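PDB 4JA0: phosphoribosylaminoimidazole carboxylase from Bombyx mori, which catalyses two steps of de novo purine biosynthesis, joining SAICAR synthetase and AIR carboxylase activities in a single polypeptide. Local coordinates for the interface of chains A and B and the interface of chains A and C. Residues are numbered along the deposited sequence; one frame, centred on the assembly and turned at random. Chains: chain A/B/C, Phosphoribosylaminoimidazole carboxylase.

Contact 1: the interface of chains A and B. Residues chain A 323-324, 346-347, 390, 393; chain B 389-390, 393.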
loop_
_atom_site.group_PDB
_atom_site.type_symbol
_atom_site.label_atom_id
_atom_site.label_comp_id
_atom_site.label_asym_id
_atom_site.label_seq_id
_atom_site.Cartn_x
_atom_site.Cartn_y
_atom_site.Cartn_z
ATOM N N ALA A 323 8.293 2.365 40.247
ATOM C CA ALA A 323 7.625 2.079 38.985
ATOM C C ALA A 323 8.601 2.207 37.816
ATOM O O ALA A 323 9.544 3.005 37.848
ATOM C CB ALA A 323 6.458 3.013 38.795
ATOM N N LEU A 324 8.335 1.462 36.753
ATOM C CA LEU A 324 9.276 1.402 35.668
ATOM C C LEU A 324 8.567 1.307 34.336
ATOM O O LEU A 324 7.742 0.418 34.124
ATOM C CB LEU A 324 10.191 0.194 35.885
ATOM C CG LEU A 324 11.322 -0.058 34.904
ATOM C CD1 LEU A 324 12.229 1.151 34.866
ATOM C CD2 LEU A 324 12.081 -1.299 35.332
ATOM N N TYR A 346 7.525 -5.221 32.889
ATOM C CA TYR A 346 7.165 -3.812 32.904
ATOM C C TYR A 346 6.677 -3.395 31.509
ATOM O O TYR A 346 7.123 -3.939 30.488
ATOM C CB TYR A 346 8.371 -2.964 33.364
ATOM C CG TYR A 346 8.825 -3.348 34.749
ATOM C CD1 TYR A 346 8.241 -2.776 35.882
ATOM C CD2 TYR A 346 9.815 -4.313 34.928
ATOM C CE1 TYR A 346 8.633 -3.152 37.150
ATOM C CE2 TYR A 346 10.218 -4.690 36.187
ATOM C CZ TYR A 346 9.623 -4.107 37.293
ATOM O OH TYR A 346 10.029 -4.492 38.540
ATOM N N PRO A 347 5.741 -2.443 31.468
ATOM C CA PRO A 347 5.190 -1.940 30.209
ATOM C C PRO A 347 6.269 -1.429 29.263
ATOM O O PRO A 347 7.187 -0.716 29.684
ATOM C CB PRO A 347 4.282 -0.791 30.662
ATOM C CG PRO A 347 4.706 -0.486 32.090
ATOM C CD PRO A 347 5.147 -1.779 32.640
ATOM N N ILE A 390 0.676 6.224 32.684
ATOM C CA ILE A 390 0.928 4.978 33.404
ATOM C C ILE A 390 1.423 5.259 34.827
ATOM O O ILE A 390 0.935 4.671 35.796
ATOM C CB ILE A 390 1.961 4.105 32.654
ATOM C CG1 ILE A 390 1.327 3.529 31.382
ATOM C CG2 ILE A 390 2.463 2.968 33.544
ATOM C CD1 ILE A 390 2.281 2.897 30.441
ATOM N N LEU A 393 -0.854 6.825 37.637
ATOM C CA LEU A 393 -1.691 5.961 38.458
ATOM C C LEU A 393 -1.113 5.866 39.881
ATOM O O LEU A 393 -1.785 5.438 40.810
ATOM C CB LEU A 393 -1.829 4.578 37.836
ATOM C CG LEU A 393 -2.600 4.496 36.523
ATOM C CD1 LEU A 393 -2.760 3.054 36.107
ATOM C CD2 LEU A 393 -3.950 5.172 36.616
ATOM N N GLN B 389 0.424 -5.208 32.503
ATOM C CA GLN B 389 1.749 -4.663 32.776
ATOM C C GLN B 389 1.650 -3.306 33.458
ATOM O O GLN B 389 2.541 -2.914 34.206
ATOM C CB GLN B 389 2.568 -4.560 31.490
ATOM C CG GLN B 389 3.041 -5.908 30.970
ATOM C CD GLN B 389 3.559 -5.832 29.547
ATOM O OE1 GLN B 389 3.317 -4.849 28.834
ATOM N NE2 GLN B 389 4.279 -6.871 29.121
ATOM N N ILE B 390 0.573 -2.577 33.171
ATOM C CA ILE B 390 0.347 -1.283 33.790
ATOM C C ILE B 390 -0.140 -1.462 35.219
ATOM O O ILE B 390 0.412 -0.875 36.153
ATOM C CB ILE B 390 -0.664 -0.449 32.982
ATOM C CG1 ILE B 390 -0.022 -0.009 31.661
ATOM C CG2 ILE B 390 -1.130 0.774 33.791
ATOM C CD1 ILE B 390 -0.981 0.581 30.691
ATOM N N LEU B 393 2.224 -2.535 38.052
ATOM C CA LEU B 393 3.138 -1.643 38.754
ATOM C C LEU B 393 2.683 -1.418 40.175
ATOM O O LEU B 393 3.467 -0.976 41.029
ATOM C CB LEU B 393 3.290 -0.298 38.061
ATOM C CG LEU B 393 4.077 -0.342 36.767
ATOM C CD1 LEU B 393 4.325 1.081 36.247
ATOM C CD2 LEU B 393 5.372 -1.115 36.986
#
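B:Leu393 carries its CG anti to the carbonyl carbon and beside the backbone N (chi1 -72°), with CD2 and CD1 forking at the end of the chain toward chain A. In A:Ile390 the same choice for CG1 (chi1 -71°) leaves CG2 anti to the backbone N, so one branch is directed at the isoleucine of the partner and the other at its leucine. The patch belongs to the AIR carboxylase (PurE-like) part of the protein and is apolar, the nitrogens and oxygens of the two chains making no bonds to one another here. B:Leu393 inserts between A:Tyr346, A:Ala323 and A:Ile390. B:Leu393 CD2 meets CD1 of the A:Tyr346 ring at 3.5 Å, the two side chains crossing at about a right angle. The other branch, B:Leu393 CD1, lies 3.8 Å from A:Ala323 CB and equally 3.8 Å from A:Ile390 CG2. The tyrosine ring is backed within its own chain by A:Leu324, whose CD2 stands 3.7 Å above the A:Tyr346 ring plane over its centre and probably helps hold the ring against B:Leu393. At the two-fold centre A:Ile390 and B:Ile390 cross at roughly a right angle, CG1 against CG1 at 3.8 Å, with each CD1 beside the other's CG1. B:Ile390 CG2 in turn receives A:Leu393 CD1 at 3.6 Å, the counterpart of the contact between A:Ile390 and B:Leu393. An alanine in place of A:Ile390 would remove CG2 and the CG1-CD1 arm, and would probably loosen the hold on both B:Ile390 and B:Leu393. Along the flank, A:Pro347 rests on the C-terminal part of helix 380-391 of chain B, its CA 3.9 Å from B:Gln389 CB. The B:Gln389 chain, extended beyond CG, runs alongside that proline and brings OE1 near its CA.

Contact 2: the interface of chains A and C. Residues chain A 115-119, 122, 124, 128; chain C 144, 146-147, 149-150, 162.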
loop_
_atom_site.group_PDB
_atom_site.type_symbol
_atom_site.label_atom_id
_atom_site.label_comp_id
_atom_site.label_asym_id
_atom_site.label_seq_id
_atom_site.Cartn_x
_atom_site.Cartn_y
_atom_site.Cartn_z
ATOM N N ASN A 115 -32.731 20.760 46.690
ATOM C CA ASN A 115 -33.173 19.675 45.801
ATOM C C ASN A 115 -33.852 18.525 46.531
ATOM O O ASN A 115 -33.336 17.405 46.519
ATOM C CB ASN A 115 -31.975 19.107 45.019
ATOM C CG ASN A 115 -31.343 20.123 44.064
ATOM O OD1 ASN A 115 -31.582 20.090 42.850
ATOM N ND2 ASN A 115 -30.545 21.037 44.612
ATOM N N PRO A 116 -35.037 18.777 47.123
ATOM C CA PRO A 116 -35.726 17.749 47.922
ATOM C C PRO A 116 -36.022 16.431 47.179
ATOM O O PRO A 116 -36.548 16.468 46.059
ATOM C CB PRO A 116 -37.027 18.452 48.342
ATOM C CG PRO A 116 -37.141 19.658 47.467
ATOM C CD PRO A 116 -35.754 20.064 47.149
ATOM N N GLY A 117 -35.689 15.294 47.808
ATOM C CA GLY A 117 -35.895 13.978 47.213
ATOM C C GLY A 117 -34.587 13.251 46.877
ATOM O O GLY A 117 -34.538 12.018 46.772
ATOM N N VAL A 118 -33.535 14.043 46.682
ATOM C CA VAL A 118 -32.178 13.561 46.486
ATOM C C VAL A 118 -31.552 13.285 47.844
ATOM O O VAL A 118 -31.414 14.204 48.654
ATOM C CB VAL A 118 -31.329 14.639 45.801
ATOM C CG1 VAL A 118 -29.883 14.163 45.608
ATOM C CG2 VAL A 118 -31.979 15.058 44.492
ATOM N N PRO A 119 -31.187 12.023 48.114
ATOM C CA PRO A 119 -30.659 11.648 49.436
ATOM C C PRO A 119 -29.205 12.042 49.653
ATOM O O PRO A 119 -28.430 12.153 48.693
ATOM C CB PRO A 119 -30.791 10.125 49.441
ATOM C CG PRO A 119 -30.684 9.739 48.018
ATOM C CD PRO A 119 -31.334 10.854 47.228
ATOM N N PHE A 122 -25.687 10.992 47.583
ATOM C CA PHE A 122 -25.878 10.796 46.144
ATOM C C PHE A 122 -24.687 11.322 45.376
ATOM O O PHE A 122 -24.340 12.504 45.501
ATOM C CB PHE A 122 -27.137 11.501 45.655
ATOM C CG PHE A 122 -27.337 11.427 44.164
ATOM C CD1 PHE A 122 -28.141 10.442 43.604
ATOM C CD2 PHE A 122 -26.734 12.347 43.318
ATOM C CE1 PHE A 122 -28.342 10.371 42.221
ATOM C CE2 PHE A 122 -26.924 12.278 41.939
ATOM C CZ PHE A 122 -27.740 11.295 41.397
ATOM N N PHE A 124 -22.082 12.525 42.462
ATOM C CA PHE A 124 -22.105 13.347 41.274
ATOM C C PHE A 124 -20.978 12.971 40.349
ATOM O O PHE A 124 -19.795 13.214 40.618
ATOM C CB PHE A 124 -22.011 14.819 41.637
ATOM C CG PHE A 124 -23.202 15.316 42.356
ATOM C CD1 PHE A 124 -23.080 15.926 43.591
ATOM C CD2 PHE A 124 -24.461 15.188 41.787
ATOM C CE1 PHE A 124 -24.197 16.407 44.251
ATOM C CE2 PHE A 124 -25.592 15.661 42.443
ATOM C CZ PHE A 124 -25.461 16.274 43.678
ATOM N N LYS A 128 -20.572 17.782 40.366
ATOM C CA LYS A 128 -21.516 18.871 40.184
ATOM C C LYS A 128 -20.778 20.176 40.406
ATOM O O LYS A 128 -19.986 20.296 41.355
ATOM C CB LYS A 128 -22.624 18.758 41.220
ATOM C CG LYS A 128 -23.883 19.574 40.946
ATOM C CD LYS A 128 -24.850 18.814 40.079
ATOM C CE LYS A 128 -26.071 19.649 39.781
ATOM N NZ LYS A 128 -27.022 18.872 38.952
ATOM N N SER C 144 -34.817 18.718 39.122
ATOM C CA SER C 144 -33.594 18.401 38.412
ATOM C C SER C 144 -33.680 16.962 37.923
ATOM O O SER C 144 -34.551 16.190 38.359
ATOM C CB SER C 144 -32.396 18.571 39.344
ATOM O OG SER C 144 -32.522 17.728 40.467
ATOM N N GLU C 146 -31.597 14.720 38.644
ATOM C CA GLU C 146 -31.315 13.967 39.858
ATOM C C GLU C 146 -32.589 13.669 40.638
ATOM O O GLU C 146 -32.832 12.526 41.029
ATOM C CB GLU C 146 -30.361 14.758 40.760
ATOM C CG GLU C 146 -28.948 14.892 40.239
ATOM C CD GLU C 146 -28.808 15.993 39.196
ATOM O OE1 GLU C 146 -29.842 16.585 38.788
ATOM O OE2 GLU C 146 -27.654 16.267 38.791
ATOM N N GLN C 147 -33.423 14.692 40.817
ATOM C CA GLN C 147 -34.679 14.517 41.537
ATOM C C GLN C 147 -35.563 13.478 40.848
ATOM O O GLN C 147 -36.118 12.600 41.519
ATOM C CB GLN C 147 -35.425 15.855 41.708
ATOM C CG GLN C 147 -34.779 16.799 42.725
ATOM C CD GLN C 147 -35.499 18.134 42.862
ATOM O OE1 GLN C 147 -35.287 19.062 42.079
ATOM N NE2 GLN C 147 -36.349 18.234 43.874
ATOM N N ILE C 149 -34.532 11.061 38.910
ATOM C CA ILE C 149 -33.911 9.767 39.110
ATOM C C ILE C 149 -34.132 9.252 40.535
ATOM O O ILE C 149 -34.552 8.111 40.719
ATOM C CB ILE C 149 -32.408 9.798 38.767
ATOM C CG1 ILE C 149 -32.188 9.321 37.333
ATOM C CG2 ILE C 149 -31.626 8.904 39.690
ATOM C CD1 ILE C 149 -32.116 10.437 36.331
ATOM N N SER C 150 -33.898 10.098 41.534
ATOM C CA SER C 150 -34.026 9.666 42.930
ATOM C C SER C 150 -35.485 9.412 43.323
ATOM O O SER C 150 -35.766 8.821 44.365
ATOM C CB SER C 150 -33.338 10.647 43.900
ATOM O OG SER C 150 -31.913 10.634 43.759
ATOM N N ARG C 162 -31.533 7.175 34.707
ATOM C CA ARG C 162 -30.880 8.222 33.942
ATOM C C ARG C 162 -31.000 7.992 32.445
ATOM O O ARG C 162 -31.083 8.953 31.688
ATOM C CB ARG C 162 -29.417 8.382 34.344
ATOM C CG ARG C 162 -28.724 9.536 33.646
ATOM C CD ARG C 162 -29.275 10.849 34.135
ATOM N NE ARG C 162 -29.081 10.937 35.583
ATOM C CZ ARG C 162 -28.778 12.053 36.244
ATOM N NH1 ARG C 162 -28.621 13.197 35.584
ATOM N NH2 ARG C 162 -28.621 12.025 37.567
#
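A two-fold interface between SAICAR synthetase parts joins chains A and C, and is probably one of the contacts that tie dimeric units into the eight-chain assembly. The segment A:Asn115 to A:Pro119, with A:Phe122 and A:Lys128, lies against the short helix 145-150 of chain C. C:Gln147 makes a well-formed polar link: its CG is anti to the carbonyl carbon and the chain runs extended beyond it, so the amide ends beside A:Pro116. C:Gln147 NE2 donates to the A:Pro116 backbone O at 2.8 Å, fairly straight (159° at the hydrogen), landing in the carbonyl plane on a lone pair. At the other end of the amide, C:Gln147 OE1 accepts from C:Ser144 N at 3.0 Å, with the donor above the carbonyl plane. C:Ser144 OG, between the backbone N and the carbonyl carbon (chi1 59°), receives C:Gln147 N at 3.2 Å, and the two reciprocal bonds form an N-terminal capping box for helix 145-150. The bonds at OE1 and NE2 would hold the amide's rotation, with an N-H directed at chain A. Next to this amide, A:Val118 CG2 packs on C:Gln147 CG at 3.7 Å, the side chains crossing at about a right angle. A:Phe122, with CG anti to the backbone N, sends its ring across C:Glu146, A:Phe122 CE2 lying 3.7 Å from C:Glu146 CG, ring and carboxylate planes 67° apart. The poorly ordered C:Glu146, bent at chi2, meets A:Lys128 tip to tip: A:Lys128 NZ reaches C:Glu146 OE2 at 2.7 Å from above the carboxylate plane, modelled as a salt bridge. A:Phe124 backs the lysine stem, A:Lys128 CB standing 3.6 Å above its ring plane, offset toward the rim. Chain A contributes the loop between helix 110-114 and strand 123-124, the end of that short strand (A:Phe124) and the start of strand 127-132; chain C contributes helix 145-150, flanked by the first turn of helix 162-183.

The centres of contact 1 and contact 2 lie about 38 Å apart and have no residue or secondary-structure element in common. Contact 1 draws on the AIR carboxylase part of chain A, contact 2 on its SAICAR synthetase part, so one chain grips two different neighbours, B and C, through its two catalytic halves. At this separation neither patch touches the other, and both partners can be held at once. Because each interface is two-fold and recurs in every copy, their combination links chains in different directions and is likely to help build the eight-chain assembly in the deposited structure.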